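Local coordinates for protein 3-dehydroquinate dehydratase (Geobacillus kaustophilus, PDB 2YR1) that probably catalyses the cis-dehydration of 3-dehydroquinate to 3-dehydroshikimate, the third step of the chorismate pathway, through a Schiff-base intermediate, at residues 52-60 with 90-98. Residues are numbered along the deposited sequence; the frame is centred on the assembly and turned at random.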
loop_
_atom_site.group_PDB
_atom_site.type_symbol
_atom_site.label_atom_id
_atom_site.label_comp_id
_atom_site.label_asym_id
_atom_site.label_seq_id
_atom_site.Cartn_x
_atom_site.Cartn_y
_atom_site.Cartn_z
ATOM N N ARG A 52 11.214 -24.723 0.599
ATOM C CA ARG A 52 10.726 -25.028 1.924
ATOM C C ARG A 52 10.931 -26.520 2.196
ATOM O O ARG A 52 9.986 -27.325 2.178
ATOM C CB ARG A 52 9.248 -24.657 2.007
ATOM C CG ARG A 52 8.983 -23.182 2.237
ATOM C CD ARG A 52 9.358 -22.817 3.659
ATOM N NE ARG A 52 8.555 -23.543 4.642
ATOM C CZ ARG A 52 7.293 -23.244 4.939
ATOM N NH1 ARG A 52 6.695 -22.231 4.328
ATOM N NH2 ARG A 52 6.629 -23.950 5.847
ATOM N N ALA A 53 12.185 -26.868 2.465
ATOM C CA ALA A 53 12.584 -28.245 2.707
ATOM C C ALA A 53 11.781 -28.990 3.764
ATOM O O ALA A 53 11.861 -30.221 3.845
ATOM C CB ALA A 53 14.074 -28.294 3.040
ATOM N N ASP A 54 11.003 -28.277 4.572
ATOM C CA ASP A 54 10.226 -28.957 5.597
ATOM C C ASP A 54 9.025 -29.731 5.049
ATOM O O ASP A 54 8.294 -30.375 5.811
ATOM C CB ASP A 54 9.793 -27.983 6.696
ATOM C CG ASP A 54 9.213 -26.698 6.156
ATOM O OD1 ASP A 54 9.887 -26.028 5.346
ATOM O OD2 ASP A 54 8.085 -26.353 6.561
ATOM N N PHE A 55 8.835 -29.671 3.733
ATOM C CA PHE A 55 7.753 -30.400 3.071
ATOM C C PHE A 55 8.271 -31.776 2.634
ATOM O O PHE A 55 7.516 -32.742 2.551
ATOM C CB PHE A 55 7.256 -29.644 1.833
ATOM C CG PHE A 55 6.244 -28.576 2.140
ATOM C CD1 PHE A 55 6.631 -27.379 2.731
ATOM C CD2 PHE A 55 4.893 -28.784 1.866
ATOM C CE1 PHE A 55 5.689 -26.405 3.049
ATOM C CE2 PHE A 55 3.942 -27.815 2.180
ATOM C CZ PHE A 55 4.342 -26.623 2.775
ATOM N N PHE A 56 9.573 -31.828 2.358
ATOM C CA PHE A 56 10.291 -33.024 1.919
ATOM C C PHE A 56 10.079 -34.168 2.917
ATOM O O PHE A 56 10.504 -34.077 4.077
ATOM C CB PHE A 56 11.783 -32.676 1.840
ATOM C CG PHE A 56 12.583 -33.550 0.927
ATOM C CD1 PHE A 56 12.561 -33.343 -0.447
ATOM C CD2 PHE A 56 13.413 -34.540 1.447
ATOM C CE1 PHE A 56 13.362 -34.103 -1.291
ATOM C CE2 PHE A 56 14.219 -35.308 0.607
ATOM C CZ PHE A 56 14.196 -35.089 -0.762
ATOM N N ARG A 57 9.424 -35.245 2.488
ATOM C CA ARG A 57 9.205 -36.359 3.412
ATOM C C ARG A 57 10.502 -37.092 3.765
ATOM O O ARG A 57 10.680 -37.498 4.902
ATOM C CB ARG A 57 8.177 -37.364 2.858
ATOM C CG ARG A 57 6.743 -37.128 3.348
ATOM C CD ARG A 57 5.842 -38.368 3.195
ATOM N NE ARG A 57 5.744 -38.826 1.809
ATOM C CZ ARG A 57 6.639 -39.602 1.194
ATOM N NH1 ARG A 57 7.718 -40.032 1.838
ATOM N NH2 ARG A 57 6.465 -39.929 -0.082
ATOM N N ALA A 58 11.402 -37.241 2.793
ATOM C CA ALA A 58 12.677 -37.933 3.004
ATOM C C ALA A 58 13.806 -37.035 3.512
ATOM O O ALA A 58 14.951 -37.164 3.069
ATOM C CB ALA A 58 13.124 -38.612 1.715
ATOM N N ILE A 59 13.499 -36.130 4.434
ATOM C CA ILE A 59 14.541 -35.255 4.959
ATOM C C ILE A 59 15.488 -36.052 5.850
ATOM O O ILE A 59 16.571 -35.577 6.194
ATOM C CB ILE A 59 13.966 -34.103 5.798
ATOM C CG1 ILE A 59 12.957 -34.651 6.797
ATOM C CG2 ILE A 59 13.341 -33.066 4.898
ATOM C CD1 ILE A 59 12.549 -33.652 7.824
ATOM N N ASP A 60 15.062 -37.258 6.219
ATOM C CA ASP A 60 15.856 -38.131 7.068
ATOM C C ASP A 60 17.018 -38.694 6.274
ATOM O O ASP A 60 17.872 -39.387 6.826
ATOM C CB ASP A 60 15.021 -39.305 7.587
ATOM C CG ASP A 60 13.896 -38.880 8.521
ATOM O OD1 ASP A 60 14.067 -37.886 9.260
ATOM O OD2 ASP A 60 12.849 -39.568 8.530
ATOM N N GLU A 90 6.051 -22.635 13.904
ATOM C CA GLU A 90 6.006 -21.377 13.177
ATOM C C GLU A 90 5.439 -21.535 11.771
ATOM O O GLU A 90 5.911 -20.901 10.821
ATOM C CB GLU A 90 7.400 -20.741 13.148
ATOM C CG GLU A 90 7.794 -20.126 14.496
ATOM C CD GLU A 90 9.055 -19.269 14.440
ATOM O OE1 GLU A 90 9.236 -18.522 13.450
ATOM O OE2 GLU A 90 9.857 -19.329 15.398
ATOM N N GLY A 91 4.420 -22.389 11.655
ATOM C CA GLY A 91 3.762 -22.620 10.378
ATOM C C GLY A 91 4.365 -23.707 9.510
ATOM O O GLY A 91 3.845 -24.026 8.433
ATOM N N GLY A 92 5.463 -24.291 9.966
ATOM C CA GLY A 92 6.094 -25.332 9.178
ATOM C C GLY A 92 5.439 -26.703 9.285
ATOM O O GLY A 92 4.752 -27.006 10.258
ATOM N N GLN A 93 5.668 -27.521 8.261
ATOM C CA GLN A 93 5.145 -28.882 8.168
ATOM C C GLN A 93 5.677 -29.784 9.292
ATOM O O GLN A 93 6.426 -29.329 10.164
ATOM C CB GLN A 93 5.550 -29.469 6.814
ATOM C CG GLN A 93 4.965 -28.730 5.621
ATOM C CD GLN A 93 3.456 -28.846 5.565
ATOM O OE1 GLN A 93 2.918 -29.949 5.467
ATOM N NE2 GLN A 93 2.763 -27.709 5.634
ATOM N N PRO A 94 5.275 -31.076 9.295
ATOM C CA PRO A 94 5.730 -32.036 10.314
ATOM C C PRO A 94 7.081 -32.593 9.881
ATOM O O PRO A 94 7.252 -33.002 8.725
ATOM C CB PRO A 94 4.632 -33.097 10.303
ATOM C CG PRO A 94 4.259 -33.144 8.853
ATOM C CD PRO A 94 4.181 -31.663 8.493
ATOM N N ILE A 95 8.024 -32.620 10.819
ATOM C CA ILE A 95 9.391 -33.062 10.552
ATOM C C ILE A 95 9.846 -34.234 11.446
ATOM O O ILE A 95 9.795 -34.149 12.668
ATOM C CB ILE A 95 10.338 -31.845 10.718
ATOM C CG1 ILE A 95 11.787 -32.240 10.494
ATOM C CG2 ILE A 95 10.177 -31.247 12.110
ATOM C CD1 ILE A 95 12.727 -31.053 10.499
ATOM N N PRO A 96 10.296 -35.342 10.829
ATOM C CA PRO A 96 10.764 -36.551 11.520
ATOM C C PRO A 96 12.101 -36.472 12.260
ATOM O O PRO A 96 12.320 -37.223 13.212
ATOM C CB PRO A 96 10.806 -37.583 10.402
ATOM C CG PRO A 96 11.204 -36.762 9.216
ATOM C CD PRO A 96 10.297 -35.554 9.369
ATOM N N LEU A 97 13.005 -35.599 11.812
ATOM C CA LEU A 97 14.313 -35.466 12.462
ATOM C C LEU A 97 14.270 -34.271 13.395
ATOM O O LEU A 97 13.582 -33.305 13.118
ATOM C CB LEU A 97 15.414 -35.290 11.409
ATOM C CG LEU A 97 15.424 -34.017 10.562
ATOM C CD1 LEU A 97 16.165 -32.940 11.318
ATOM C CD2 LEU A 97 16.107 -34.276 9.228
ATOM N N ASN A 98 14.993 -34.330 14.506
ATOM C CA ASN A 98 14.955 -33.216 15.444
ATOM C C ASN A 98 16.032 -32.158 15.213
ATOM O O ASN A 98 16.773 -32.197 14.224
ATOM C CB ASN A 98 15.001 -33.731 16.895
ATOM C CG ASN A 98 16.410 -34.028 17.383
ATOM O OD1 ASN A 98 17.181 -33.113 17.683
ATOM N ND2 ASN A 98 16.754 -35.312 17.466
#
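Asp54 and Gln93 show how one carboxylate can tie together two loops at the C-terminal ends of neighbouring barrel strands. Asp54 OD2 accepts a hydrogen bond from Gln93 N at 3.2 Å through its anti lone pair. The syn lone pairs face Arg52, whose NE and NH2 form a side-on salt bridge with two hydrogen bonds, one to each oxygen; Arg52 NH2 lies 2.9 Å from Asp54 OD2, and both oxygens lie close to the guanidinium plane. Were Asp54 replaced by an alanine, the Arg52 guanidinium would probably lose its countercharge and turn more freely, and the amide of Gln93 its acceptor. In Gln93, chi1 (-63°) brings CG to 3.4 Å from the centroid of the Phe55 ring, almost on the ring normal, a CH-pi contact. The bend at chi2 folds the amide over the same face, stacked at 21° to the ring, with Gln93 NE2 3.4 Å from Phe55 CZ. Farther along, Ile59 CD1 meets Pro96 CD tightly and Leu97 CD2 more loosely, while the Asp60 carboxylate lies against CB and CG of the Pro96 ring. Arg52 NH1 hydrogen-bonds to Ser235 O, and the Arg52 side chain touches Arg86. These TIM-barrel βα loops thus meet beside the predicted 3-dehydroquinate site of a type I dehydroquinase, to which Arg52, Arg86 and Ser235 probably contribute.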